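Local coordinates for glycosylation Associate Protein 1 (Streptococcus agalactiae serotype V, PDB 6OYC) that probably takes part, in complex with its partner proteins Gap2 and Gap3, in the glycosylation and accessory Sec-dependent secretion of streptococcal surface glycoproteins, at residues Lys380-Leu384 with Glu402-Phe408; Pro434-Ile440 with Ile453-Phe457. All blocks are in the same frame, centred on the assembly; numbering follows the deposited sequence.

Interaction 1. Residues Lys380-Leu384 with Glu402-Phe408; sequences KFFSL and EKTRLSF
Phe381 and Arg405 meet through backbone and side chain at once. The amide N of Arg405 gives a nearly straight hydrogen bond to Phe381 O, 2.8 Å long with 163° at the hydrogen. Beside it the guanidinium NH1 of Arg405 comes within 3.2 Å of CD2 on the Phe381 ring. The two flat groups are almost parallel, 17° apart, but NH1 approaches the ring obliquely. The Arg405 chain is bent at its second and third torsions, which folds the guanidinium back against the ring. A second bond runs from the Thr404 hydroxyl OG1 to Ser383 O, 2.5 Å away. The same OG1 accepts from Leu406 N at 3.2 Å, and this closes an ST turn just as the chain enters strand 406-409. One hydroxyl therefore ties the loop to the start of the strand. That strand is an edge of the six-stranded parallel sheet in the C-terminal half of a GT-B-like protein. Leu406 is the main apolar contact on the strand side. Its CD1 sits over the centre of the Phe382 ring, 3.9 Å from the centroid and 11° off the normal. Its CB meets CD2 of Leu384 at 3.6 Å, the two leucine side chains crossing at about a right angle. At the other end the aliphatic chain of Lys380 bends past the carbonyl O of Glu402, with CG 3.5 Å from that Glu402 O. Further out, Arg405 NE bonds to Ile349 O and NH2 to Met343 O, which fixes the guanidinium plane. Phe381 and Phe382 both pack on helix 329-344, where Tyr340 meets the Phe382 ring edge-to-face. Leu406 also touches Val351 and Phe353 of the neighbouring strand 349-354.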
loop_
_atom_site.group_PDB
_atom_site.type_symbol
_atom_site.label_atom_id
_atom_site.label_comp_id
_atom_site.label_asym_id
_atom_site.label_seq_id
_atom_site.Cartn_x
_atom_site.Cartn_y
_atom_site.Cartn_z
ATOM N N LYS A 380 11.019 36.529 4.747
ATOM C CA LYS A 380 11.818 35.486 4.112
ATOM C C LYS A 380 11.748 34.163 4.874
ATOM O O LYS A 380 11.827 33.088 4.257
ATOM C CB LYS A 380 13.267 35.951 3.953
ATOM C CG LYS A 380 14.129 34.972 3.148
ATOM C CD LYS A 380 14.657 35.591 1.851
ATOM C CE LYS A 380 15.630 34.640 1.139
ATOM N NZ LYS A 380 15.044 33.923 -0.041
ATOM N N PHE A 381 11.596 34.203 6.202
ATOM C CA PHE A 381 11.446 32.957 6.944
ATOM C C PHE A 381 10.135 32.249 6.605
ATOM O O PHE A 381 10.003 31.047 6.871
ATOM C CB PHE A 381 11.547 33.214 8.451
ATOM C CG PHE A 381 10.254 33.649 9.088
ATOM C CD1 PHE A 381 9.886 34.989 9.106
ATOM C CD2 PHE A 381 9.408 32.715 9.686
ATOM C CE1 PHE A 381 8.695 35.392 9.698
ATOM C CE2 PHE A 381 8.208 33.110 10.275
ATOM C CZ PHE A 381 7.854 34.448 10.288
ATOM N N PHE A 382 9.181 32.966 6.008
ATOM C CA PHE A 382 7.860 32.455 5.670
ATOM C C PHE A 382 7.666 32.463 4.160
ATOM O O PHE A 382 6.726 33.084 3.654
ATOM C CB PHE A 382 6.785 33.308 6.360
ATOM C CG PHE A 382 5.462 32.602 6.574
ATOM C CD1 PHE A 382 5.301 31.698 7.618
ATOM C CD2 PHE A 382 4.375 32.868 5.750
ATOM C CE1 PHE A 382 4.081 31.052 7.828
ATOM C CE2 PHE A 382 3.152 32.222 5.950
ATOM C CZ PHE A 382 3.005 31.312 6.991
ATOM N N SER A 383 8.538 31.773 3.427
ATOM C CA SER A 383 8.492 31.784 1.974
ATOM C C SER A 383 8.799 30.388 1.455
ATOM O O SER A 383 9.269 29.525 2.200
ATOM C CB SER A 383 9.485 32.798 1.405
ATOM O OG SER A 383 10.644 32.849 2.219
ATOM N N LEU A 384 8.553 30.173 0.159
ATOM C CA LEU A 384 8.792 28.880 -0.486
ATOM C C LEU A 384 9.689 29.070 -1.703
ATOM O O LEU A 384 9.252 29.640 -2.710
ATOM C CB LEU A 384 7.476 28.223 -0.896
ATOM C CG LEU A 384 6.657 27.661 0.259
ATOM C CD1 LEU A 384 5.295 27.278 -0.251
ATOM C CD2 LEU A 384 7.360 26.473 0.877
ATOM N N GLU A 402 19.411 34.900 5.479
ATOM C CA GLU A 402 18.306 34.425 6.306
ATOM C C GLU A 402 17.526 33.329 5.595
ATOM O O GLU A 402 17.051 33.524 4.479
ATOM C CB GLU A 402 17.373 35.572 6.651
ATOM C CG GLU A 402 15.991 35.116 7.040
ATOM C CD GLU A 402 15.398 35.968 8.123
ATOM O OE1 GLU A 402 15.601 37.199 8.072
ATOM O OE2 GLU A 402 14.735 35.406 9.019
ATOM N N LYS A 403 17.370 32.176 6.235
ATOM C CA LYS A 403 16.825 31.011 5.531
ATOM C C LYS A 403 15.380 30.713 5.925
ATOM O O LYS A 403 14.946 30.980 7.052
ATOM C CB LYS A 403 17.694 29.778 5.758
ATOM C CG LYS A 403 18.004 28.993 4.471
ATOM C CD LYS A 403 19.258 29.501 3.759
ATOM C CE LYS A 403 19.339 28.973 2.331
ATOM N NZ LYS A 403 19.533 27.499 2.273
ATOM N N THR A 404 14.644 30.127 4.979
ATOM C CA THR A 404 13.204 29.927 5.119
ATOM C C THR A 404 12.903 28.761 6.044
ATOM O O THR A 404 13.711 27.846 6.199
ATOM C CB THR A 404 12.553 29.669 3.770
ATOM O OG1 THR A 404 11.133 29.619 3.930
ATOM C CG2 THR A 404 13.041 28.353 3.209
ATOM N N ARG A 405 11.736 28.819 6.676
ATOM C CA ARG A 405 11.246 27.746 7.526
ATOM C C ARG A 405 10.028 27.049 6.931
ATOM O O ARG A 405 9.336 26.308 7.642
ATOM C CB ARG A 405 10.930 28.288 8.918
ATOM C CG ARG A 405 11.904 29.360 9.363
ATOM C CD ARG A 405 12.429 29.127 10.764
ATOM N NE ARG A 405 11.372 29.147 11.772
ATOM C CZ ARG A 405 10.842 30.250 12.306
ATOM N NH1 ARG A 405 11.264 31.449 11.929
ATOM N NH2 ARG A 405 9.874 30.141 13.218
ATOM N N LEU A 406 9.740 27.280 5.653
ATOM C CA LEU A 406 8.673 26.592 4.938
ATOM C C LEU A 406 9.262 25.727 3.836
ATOM O O LEU A 406 10.181 26.154 3.124
ATOM C CB LEU A 406 7.690 27.580 4.304
ATOM C CG LEU A 406 6.974 28.556 5.221
ATOM C CD1 LEU A 406 5.999 29.418 4.413
ATOM C CD2 LEU A 406 6.273 27.772 6.305
ATOM N N SER A 407 8.708 24.527 3.672
ATOM C CA SER A 407 9.026 23.716 2.510
ATOM C C SER A 407 7.773 22.993 2.037
ATOM O O SER A 407 6.744 22.936 2.722
ATOM C CB SER A 407 10.158 22.711 2.792
ATOM O OG SER A 407 9.882 21.934 3.944
ATOM N N PHE A 408 7.883 22.437 0.836
ATOM C CA PHE A 408 6.812 21.698 0.198
ATOM C C PHE A 408 7.399 20.391 -0.302
ATOM O O PHE A 408 8.419 20.397 -0.997
ATOM C CB PHE A 408 6.209 22.512 -0.952
ATOM C CG PHE A 408 5.092 21.823 -1.672
ATOM C CD1 PHE A 408 5.351 20.968 -2.749
ATOM C CD2 PHE A 408 3.774 22.034 -1.291
ATOM C CE1 PHE A 408 4.309 20.333 -3.415
ATOM C CE2 PHE A 408 2.736 21.413 -1.958
ATOM C CZ PHE A 408 3.000 20.560 -3.022
#

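Interaction 2. Residues Pro434-Ile440 with Ile453-Phe457; sequences PDLYTQI and ILTEF
Gln439 lies across the ring of Phe457, joining the first turns of helix 436-445 to the loop that follows strand 449-451. Both belong to the C-terminal alpha/beta half of a GT-B-like fold, and the strand between them is part of its parallel sheet. The Phe457 ring is the largest bump. It fits against a hollow on the helix formed by Leu436, Gln439 and Ile440. CB of Gln439 lies over one face of the Phe457 ring as a CH-pi contact, 3.8 Å from the ring centroid. Leu436 CD1 is 3.7 Å from Phe457 CZ and Ile440 CG1 is 3.8 Å from Phe457 CE1, both oblique to the ring. The Gln439 chain is extended beyond CG (chi2 180°), which carries its amide along the CD2-CE2 side of the Phe457 ring, with NE2 against CG2 of Thr455. The amide plane is turned 40° from the ring plane. Just before the helix, Pro434 and Ile453 meet tip to tip, Pro434 CD to Ile453 CD1 at 3.5 Å. Asp435 is the N-cap of the helix, and its OD2 accepts from Thr438 N and Thr438 OG1 from opposite faces of the carboxylate. Thr455 OG1 accepts from Phe457 N in an ST turn. A water bridges the two sides, accepting from Gln439 NE2 at 2.6 Å and from Thr455 OG1 at 3.1 Å.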
loop_
_atom_site.group_PDB
_atom_site.type_symbol
_atom_site.label_atom_id
_atom_site.label_comp_id
_atom_site.label_asym_id
_atom_site.label_seq_id
_atom_site.Cartn_x
_atom_site.Cartn_y
_atom_site.Cartn_z
ATOM N N PRO A 434 -9.106 13.122 6.540
ATOM C CA PRO A 434 -7.656 13.054 6.712
ATOM C C PRO A 434 -7.096 11.777 6.114
ATOM O O PRO A 434 -7.764 10.742 6.053
ATOM C CB PRO A 434 -7.460 13.110 8.234
ATOM C CG PRO A 434 -8.784 12.922 8.828
ATOM C CD PRO A 434 -9.804 13.338 7.814
ATOM N N ASP A 435 -5.861 11.883 5.627
ATOM C CA ASP A 435 -5.176 10.754 5.014
ATOM C C ASP A 435 -5.029 9.592 6.004
ATOM O O ASP A 435 -4.566 9.766 7.141
ATOM C CB ASP A 435 -3.809 11.208 4.491
ATOM C CG ASP A 435 -3.019 10.069 3.857
ATOM O OD1 ASP A 435 -3.408 9.628 2.768
ATOM O OD2 ASP A 435 -2.023 9.604 4.454
ATOM N N LEU A 436 -5.440 8.403 5.564
ATOM C CA LEU A 436 -5.462 7.240 6.446
ATOM C C LEU A 436 -4.056 6.825 6.852
ATOM O O LEU A 436 -3.783 6.606 8.042
ATOM C CB LEU A 436 -6.179 6.070 5.765
ATOM C CG LEU A 436 -6.073 4.748 6.541
ATOM C CD1 LEU A 436 -6.821 4.900 7.858
ATOM C CD2 LEU A 436 -6.596 3.534 5.748
ATOM N N TYR A 437 -3.147 6.689 5.877
ATOM C CA TYR A 437 -1.821 6.204 6.217
ATOM C C TYR A 437 -1.125 7.164 7.180
ATOM O O TYR A 437 -0.425 6.731 8.100
ATOM C CB TYR A 437 -0.962 5.983 4.969
ATOM C CG TYR A 437 0.361 5.393 5.420
ATOM C CD1 TYR A 437 0.425 4.089 5.899
ATOM C CD2 TYR A 437 1.519 6.157 5.465
ATOM C CE1 TYR A 437 1.623 3.540 6.364
ATOM C CE2 TYR A 437 2.735 5.606 5.933
ATOM C CZ TYR A 437 2.774 4.303 6.382
ATOM O OH TYR A 437 3.946 3.744 6.856
ATOM N N THR A 438 -1.324 8.471 6.993
ATOM C CA THR A 438 -0.763 9.462 7.909
ATOM C C THR A 438 -1.283 9.262 9.329
ATOM O O THR A 438 -0.521 9.378 10.296
ATOM C CB THR A 438 -1.083 10.874 7.406
ATOM O OG1 THR A 438 -0.528 11.044 6.098
ATOM C CG2 THR A 438 -0.502 11.940 8.329
ATOM N N GLN A 439 -2.578 8.963 9.475
ATOM C CA GLN A 439 -3.122 8.667 10.800
ATOM C C GLN A 439 -2.450 7.440 11.408
ATOM O O GLN A 439 -2.071 7.448 12.587
ATOM C CB GLN A 439 -4.631 8.456 10.720
ATOM C CG GLN A 439 -5.408 9.675 10.309
ATOM C CD GLN A 439 -6.888 9.393 10.248
ATOM O OE1 GLN A 439 -7.370 8.659 9.368
ATOM N NE2 GLN A 439 -7.622 9.948 11.197
ATOM N N ILE A 440 -2.308 6.366 10.617
ATOM C CA ILE A 440 -1.636 5.156 11.096
ATOM C C ILE A 440 -0.212 5.468 11.516
ATOM O O ILE A 440 0.264 4.994 12.555
ATOM C CB ILE A 440 -1.660 4.060 10.015
ATOM C CG1 ILE A 440 -3.071 3.480 9.864
ATOM C CG2 ILE A 440 -0.647 2.966 10.334
ATOM C CD1 ILE A 440 -3.307 2.877 8.492
ATOM N N ILE A 453 -11.829 16.867 12.979
ATOM C CA ILE A 453 -12.917 15.914 13.131
ATOM C C ILE A 453 -12.485 14.838 14.113
ATOM O O ILE A 453 -11.294 14.615 14.344
ATOM C CB ILE A 453 -13.316 15.265 11.793
ATOM C CG1 ILE A 453 -12.258 14.232 11.385
ATOM C CG2 ILE A 453 -13.458 16.317 10.712
ATOM C CD1 ILE A 453 -12.517 13.578 10.053
ATOM N N LEU A 454 -13.474 14.173 14.696
ATOM C CA LEU A 454 -13.202 13.010 15.516
ATOM C C LEU A 454 -12.879 11.823 14.622
ATOM O O LEU A 454 -13.504 11.612 13.580
ATOM C CB LEU A 454 -14.400 12.682 16.410
ATOM C CG LEU A 454 -14.230 11.574 17.464
ATOM C CD1 LEU A 454 -14.542 10.156 16.916
ATOM C CD2 LEU A 454 -12.830 11.637 18.109
ATOM N N THR A 455 -11.892 11.049 15.047
ATOM C CA THR A 455 -11.451 9.851 14.358
ATOM C C THR A 455 -11.214 8.798 15.420
ATOM O O THR A 455 -11.065 9.108 16.602
ATOM C CB THR A 455 -10.157 10.089 13.548
ATOM O OG1 THR A 455 -9.063 10.335 14.447
ATOM C CG2 THR A 455 -10.307 11.303 12.609
ATOM N N GLU A 456 -11.164 7.543 14.999
ATOM C CA GLU A 456 -10.798 6.529 15.970
ATOM C C GLU A 456 -9.316 6.573 16.327
ATOM O O GLU A 456 -8.897 5.876 17.258
ATOM C CB GLU A 456 -11.182 5.147 15.440
ATOM C CG GLU A 456 -12.640 5.024 15.027
ATOM C CD GLU A 456 -13.091 3.574 14.995
ATOM O OE1 GLU A 456 -12.206 2.689 15.099
ATOM O OE2 GLU A 456 -14.315 3.320 14.871
ATOM N N PHE A 457 -8.518 7.373 15.626
ATOM C CA PHE A 457 -7.074 7.377 15.815
ATOM C C PHE A 457 -6.600 8.311 16.913
ATOM O O PHE A 457 -5.493 8.119 17.430
ATOM C CB PHE A 457 -6.372 7.776 14.512
ATOM C CG PHE A 457 -6.422 6.717 13.474
ATOM C CD1 PHE A 457 -5.424 5.748 13.409
ATOM C CD2 PHE A 457 -7.491 6.653 12.590
ATOM C CE1 PHE A 457 -5.477 4.758 12.461
ATOM C CE2 PHE A 457 -7.548 5.662 11.640
ATOM C CZ PHE A 457 -6.543 4.718 11.572
HETATM O O HOH W 1 -6.394 11.284 13.116
#

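The two interactions come in series along the chain: interaction 1 closes before interaction 2 opens. Their centres are about 28 Å apart and their nearest atoms about 14 Å, so they do not touch. Both lie around the same six-stranded parallel sheet. Interaction 1 lies at one outermost strand, 406-409, beside helices 329-344 and 360-375. Interaction 2 lies toward the other end of the strand order, where helix 436-445 leads into strand 449-451 and a loop leads on to strand 464-466. The centre of interaction 1 is about 32 Å from the chain centre, against about 16 Å for interaction 2. They join loops to different parts of the same alpha/beta domain.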